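Local atomic coordinates of putative glucoamylase (Bacteroides caccae ATCC 43185, PDB entry 4QT9), a protein that is a putative glucoamylase with an alpha/alpha toroid fold, and probably hydrolyses glycosidic bonds in glucans or related carbohydrates. Residues Y205-I210 with F262-F268; I247-Y253 with E287-L291. One frame throughout, in Å; residues are numbered along the deposited sequence.

Interactions 1 and 2 lie side by side, their centres about 12 Å apart, and their four segments alternate along the chain. Tyr205 joins them. Its N lies 2.8 Å from Arg252 O, a probable hydrogen bond. Its side chain packs on interaction 2: Tyr205 CD1 is 3.6 Å from Leu251 CD1, Tyr205 CD2 is 3.7 Å from Tyr253 CE2, and Tyr205 OH is 3.5 Å from Met288 CE. Interaction 1 is the more central, about 8 Å from the chain centre against about 19 Å for interaction 2 (centre to centre). An acetate ion sits about 3 Å from the Glu207 side chain (nearest atoms); it probably comes from the crystallisation liquor, but may mark a pocket.

Interaction 1. Residues Y205-I210 with F262-F268; sequences YNECMI and FWAQYSF
A cis peptide precedes Tyr205, whose OH (chi1 t) donates to Trp263 O at 2.7 Å. The loop from Tyr205 runs into a helix that includes Ile210. Asn206 OD1 accepts from Cys208 N at 3.1 Å, an Asx turn. Across the contact, residues 262-264 belong to a 3-10 segment, with Phe262 O accepting from Gln265 N and Tyr266 N. In register, Glu207 CA is 4.1 Å from Trp263 CA, and Ile210 CA is 4.9 Å from Ser267 CA. Glu207 (chi1 p) sets OE1 over one face of the Trp263 ring, 3.5 Å from Trp263 NE1; Glu207 CB is 3.6 Å from Phe262 CE2. Asn206 CA makes a CH-pi contact, 3.8 Å from the Trp263 six-membered ring centroid. Met209 CE meets Phe268 CZ at 3.5 Å. A water bridges Trp263 O (2.7 Å) and Ser267 N (2.8 Å). Ser267 OG (chi1 m) donates to Glu207 O at 2.8 Å and accepts from Ile210 N at 3.1 Å, joining the Asx-turn loop to loop 262-268 in the buried part of the alpha/alpha toroid.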
# COMPACT_ATOMS: atom_id res chain seq x y z
N TYR A 205 8.58 13.07 -5.48
CA TYR A 205 7.55 12.03 -5.50
C TYR A 205 8.11 10.75 -4.88
O TYR A 205 9.26 10.38 -5.13
CB TYR A 205 7.04 11.75 -6.95
CG TYR A 205 5.90 10.74 -6.97
CD1 TYR A 205 4.59 11.14 -6.74
CD2 TYR A 205 6.15 9.38 -7.12
CE1 TYR A 205 3.55 10.21 -6.67
CE2 TYR A 205 5.12 8.44 -7.05
CZ TYR A 205 3.83 8.86 -6.81
OH TYR A 205 2.82 7.92 -6.76
N ASN A 206 7.27 10.07 -4.11
CA ASN A 206 7.55 8.76 -3.50
C ASN A 206 6.18 8.13 -3.22
O ASN A 206 5.16 8.67 -3.65
CB ASN A 206 8.52 8.81 -2.26
CG ASN A 206 8.04 9.64 -1.09
OD1 ASN A 206 6.85 9.84 -0.90
ND2 ASN A 206 8.95 10.13 -0.28
N GLU A 207 6.12 7.02 -2.52
CA GLU A 207 4.87 6.30 -2.24
C GLU A 207 3.88 7.04 -1.28
O GLU A 207 2.78 6.51 -1.04
CB GLU A 207 5.23 4.93 -1.63
CG GLU A 207 5.71 5.00 -0.19
CD GLU A 207 7.19 5.21 0.06
OE1 GLU A 207 7.81 6.00 -0.67
OE2 GLU A 207 7.72 4.60 1.03
N CYS A 208 4.26 8.21 -0.72
CA CYS A 208 3.52 8.88 0.38
C CYS A 208 2.49 9.94 -0.02
O CYS A 208 2.04 10.63 0.89
CB CYS A 208 4.51 9.46 1.39
SG CYS A 208 5.81 8.29 1.90
N MSE A 209 2.07 10.09 -1.30
CA MSE A 209 1.15 11.17 -1.68
C MSE A 209 -0.19 11.16 -0.88
O MSE A 209 -0.60 12.23 -0.43
CB MSE A 209 0.84 11.19 -3.19
CG MSE A 209 0.09 12.46 -3.64
SE MSE A 209 0.07 12.60 -5.58
CE MSE A 209 -1.41 11.47 -5.95
N ILE A 210 -0.85 9.99 -0.70
CA ILE A 210 -2.13 9.85 0.01
C ILE A 210 -2.03 10.42 1.45
O ILE A 210 -3.03 10.87 2.02
CB ILE A 210 -2.66 8.37 -0.03
CG1 ILE A 210 -4.19 8.26 0.23
CG2 ILE A 210 -1.88 7.41 0.90
CD1 ILE A 210 -5.11 9.09 -0.76
N PHE A 262 6.05 -0.23 -6.33
CA PHE A 262 5.02 0.00 -5.30
C PHE A 262 4.67 1.50 -5.15
O PHE A 262 3.57 1.83 -4.69
CB PHE A 262 5.37 -0.62 -3.95
CG PHE A 262 6.34 0.13 -3.07
CD1 PHE A 262 7.71 -0.08 -3.18
CD2 PHE A 262 5.88 1.04 -2.12
CE1 PHE A 262 8.60 0.59 -2.33
CE2 PHE A 262 6.77 1.69 -1.27
CZ PHE A 262 8.11 1.48 -1.38
N TRP A 263 5.57 2.41 -5.59
CA TRP A 263 5.35 3.87 -5.53
C TRP A 263 4.18 4.30 -6.43
O TRP A 263 3.62 5.35 -6.21
CB TRP A 263 6.60 4.62 -5.96
CG TRP A 263 7.72 4.66 -4.96
CD1 TRP A 263 7.93 3.80 -3.92
CD2 TRP A 263 8.86 5.52 -5.01
NE1 TRP A 263 9.12 4.09 -3.30
CE2 TRP A 263 9.69 5.18 -3.92
CE3 TRP A 263 9.23 6.59 -5.84
CZ2 TRP A 263 10.88 5.87 -3.65
CZ3 TRP A 263 10.43 7.24 -5.60
CH2 TRP A 263 11.25 6.87 -4.52
N ALA A 264 3.83 3.48 -7.44
CA ALA A 264 2.72 3.70 -8.37
C ALA A 264 1.41 3.06 -7.87
O ALA A 264 0.37 3.22 -8.51
CB ALA A 264 3.10 3.12 -9.74
N GLN A 265 1.46 2.34 -6.72
CA GLN A 265 0.35 1.53 -6.24
C GLN A 265 -0.24 1.90 -4.90
O GLN A 265 -1.46 1.94 -4.82
CB GLN A 265 0.77 0.04 -6.19
CG GLN A 265 1.23 -0.45 -7.60
CD GLN A 265 2.17 -1.63 -7.63
OE1 GLN A 265 2.72 -2.09 -6.61
NE2 GLN A 265 2.37 -2.18 -8.83
N TYR A 266 0.57 2.04 -3.82
CA TYR A 266 0.07 2.24 -2.42
C TYR A 266 -0.90 3.44 -2.27
O TYR A 266 -1.97 3.27 -1.67
CB TYR A 266 1.23 2.43 -1.44
CG TYR A 266 2.08 1.23 -1.10
CD1 TYR A 266 1.96 0.03 -1.80
CD2 TYR A 266 3.01 1.28 -0.05
CE1 TYR A 266 2.74 -1.08 -1.48
CE2 TYR A 266 3.77 0.16 0.30
CZ TYR A 266 3.67 -0.99 -0.46
OH TYR A 266 4.48 -2.06 -0.16
N SER A 267 -0.55 4.62 -2.84
CA SER A 267 -1.43 5.80 -2.73
C SER A 267 -2.61 5.72 -3.70
O SER A 267 -3.45 6.61 -3.66
CB SER A 267 -0.66 7.09 -2.98
OG SER A 267 0.19 7.36 -1.87
N PHE A 268 -2.69 4.68 -4.55
CA PHE A 268 -3.77 4.58 -5.53
C PHE A 268 -4.68 3.37 -5.32
O PHE A 268 -5.42 3.01 -6.23
CB PHE A 268 -3.17 4.60 -6.95
CG PHE A 268 -2.48 5.91 -7.21
CD1 PHE A 268 -3.22 7.10 -7.32
CD2 PHE A 268 -1.10 5.99 -7.29
CE1 PHE A 268 -2.57 8.32 -7.53
CE2 PHE A 268 -0.46 7.21 -7.51
CZ PHE A 268 -1.20 8.37 -7.61
O HOH W 1 1.89 5.18 -4.10

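Interaction 2. Residues I247-Y253 with E287-L291; sequences IELHLRY and EMRNL
Glu287 reaches from its helix up to the backbone of strand 247-251 and overlaps Leu249, with Glu287 OE2 3.7 Å from Leu249 CB. Its chi1 is t and chi2 p. Glu287 OE1 accepts from His250 N at 2.8 Å. Tyr253, with chi1 m, brings its OH to Glu287 OE2 and donates at 2.6 Å; Leu251 N donates weakly to Glu287 OE2 at 3.3 Å. The carboxylate thus serves two successive backbone NH groups and a phenol. His250 has phi/psi of -88/-31, off the extended path, so both NH groups can face it. The strand and helix 287-291 run at 134° with axes 8.1 Å apart at closest; Leu249 CA and Glu287 CA are 6.3 Å apart. One turn on, Asn290 (chi1 m) donates from ND2 to Glu248 O at 2.8 Å. Ile247 CG2 touches the Asn290 amide, 3.7 Å from Asn290 CG. Among apolar contacts, Leu249 CD1 is 4.2 Å from Leu291 CD1, Tyr253 CE2 is 3.7 Å from Leu291 CD2, and Leu251 CD1 is 4.1 Å from Met288 CE. Side chains of helix 284-301 of the alpha/alpha toroid thus bond to the edge of strand 247-251 that faces away from its antiparallel hairpin partner, strand 239-244.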
# COMPACT_ATOMS: atom_id res chain seq x y z
N ILE A 247 11.15 5.93 -22.15
CA ILE A 247 9.79 6.28 -21.72
C ILE A 247 9.84 7.57 -20.92
O ILE A 247 10.72 7.76 -20.09
CB ILE A 247 9.13 5.11 -20.93
CG1 ILE A 247 9.01 3.86 -21.82
CG2 ILE A 247 7.73 5.50 -20.37
CD1 ILE A 247 9.09 2.56 -21.14
N GLU A 248 8.90 8.46 -21.20
CA GLU A 248 8.83 9.77 -20.57
C GLU A 248 8.15 9.72 -19.20
O GLU A 248 7.00 9.28 -19.07
CB GLU A 248 8.11 10.74 -21.53
CG GLU A 248 7.85 12.14 -21.00
CD GLU A 248 9.06 13.05 -20.91
OE1 GLU A 248 9.64 13.38 -21.97
OE2 GLU A 248 9.41 13.45 -19.77
N LEU A 249 8.87 10.19 -18.16
CA LEU A 249 8.32 10.36 -16.80
C LEU A 249 8.24 11.88 -16.51
O LEU A 249 9.15 12.64 -16.88
CB LEU A 249 9.12 9.61 -15.74
CG LEU A 249 9.22 8.08 -15.90
CD1 LEU A 249 10.17 7.52 -14.89
CD2 LEU A 249 7.85 7.38 -15.74
N HIS A 250 7.13 12.33 -15.92
CA HIS A 250 6.88 13.77 -15.68
C HIS A 250 7.43 14.27 -14.34
O HIS A 250 7.82 15.44 -14.24
CB HIS A 250 5.36 14.03 -15.73
CG HIS A 250 4.99 15.47 -15.63
ND1 HIS A 250 5.29 16.37 -16.63
CD2 HIS A 250 4.36 16.13 -14.63
CE1 HIS A 250 4.84 17.54 -16.21
NE2 HIS A 250 4.27 17.44 -15.01
N LEU A 251 7.45 13.41 -13.32
CA LEU A 251 7.82 13.81 -11.97
C LEU A 251 9.26 13.54 -11.59
O LEU A 251 9.92 12.69 -12.19
CB LEU A 251 6.91 13.06 -10.95
CG LEU A 251 5.40 13.19 -11.15
CD1 LEU A 251 4.65 12.35 -10.18
CD2 LEU A 251 4.94 14.67 -11.07
N ARG A 252 9.72 14.25 -10.53
CA ARG A 252 11.00 14.04 -9.88
C ARG A 252 10.80 12.92 -8.85
O ARG A 252 10.04 13.10 -7.90
CB ARG A 252 11.48 15.34 -9.19
CG ARG A 252 12.69 15.10 -8.28
CD ARG A 252 12.88 16.17 -7.22
NE ARG A 252 11.74 16.32 -6.31
CZ ARG A 252 11.61 17.34 -5.47
NH1 ARG A 252 12.54 18.28 -5.41
NH2 ARG A 252 10.54 17.43 -4.69
N TYR A 253 11.45 11.77 -9.04
CA TYR A 253 11.39 10.64 -8.11
C TYR A 253 12.50 10.84 -7.08
O TYR A 253 13.63 11.17 -7.45
CB TYR A 253 11.49 9.29 -8.87
CG TYR A 253 10.25 9.03 -9.71
CD1 TYR A 253 10.07 9.67 -10.94
CD2 TYR A 253 9.24 8.21 -9.25
CE1 TYR A 253 8.89 9.51 -11.67
CE2 TYR A 253 8.06 8.04 -9.98
CZ TYR A 253 7.89 8.70 -11.18
OH TYR A 253 6.73 8.50 -11.89
N GLU A 287 1.12 8.82 -15.67
CA GLU A 287 2.43 8.84 -15.00
C GLU A 287 2.77 7.47 -14.43
O GLU A 287 3.86 6.95 -14.67
CB GLU A 287 2.49 9.93 -13.89
CG GLU A 287 3.85 10.04 -13.21
CD GLU A 287 5.05 10.44 -14.07
OE1 GLU A 287 4.85 10.88 -15.23
OE2 GLU A 287 6.18 10.36 -13.55
N MSE A 288 1.81 6.86 -13.73
CA MSE A 288 1.95 5.55 -13.08
C MSE A 288 1.98 4.41 -14.09
O MSE A 288 2.66 3.41 -13.85
CB MSE A 288 0.86 5.35 -12.02
CG MSE A 288 0.95 6.35 -10.86
SE MSE A 288 2.80 6.89 -10.28
CE MSE A 288 2.42 8.86 -10.06
N ARG A 289 1.26 4.57 -15.22
CA ARG A 289 1.29 3.59 -16.30
C ARG A 289 2.70 3.60 -16.90
O ARG A 289 3.28 2.54 -17.12
CB ARG A 289 0.22 3.89 -17.37
CG ARG A 289 0.25 2.95 -18.58
CD ARG A 289 -0.81 3.28 -19.61
NE ARG A 289 -0.50 2.68 -20.90
CZ ARG A 289 -0.89 1.46 -21.29
NH1 ARG A 289 -1.60 0.70 -20.47
NH2 ARG A 289 -0.56 1.00 -22.49
N ASN A 290 3.29 4.81 -17.08
CA ASN A 290 4.64 4.94 -17.63
C ASN A 290 5.68 4.39 -16.70
O ASN A 290 6.63 3.78 -17.17
CB ASN A 290 4.96 6.39 -18.00
CG ASN A 290 4.41 6.73 -19.34
OD1 ASN A 290 3.71 5.91 -19.96
ND2 ASN A 290 4.72 7.92 -19.82
N LEU A 291 5.50 4.56 -15.38
CA LEU A 291 6.43 4.01 -14.39
C LEU A 291 6.38 2.46 -14.44
O LEU A 291 7.42 1.81 -14.29
CB LEU A 291 6.15 4.56 -12.98
CG LEU A 291 7.15 4.18 -11.90
CD1 LEU A 291 8.55 4.74 -12.20
CD2 LEU A 291 6.67 4.64 -10.54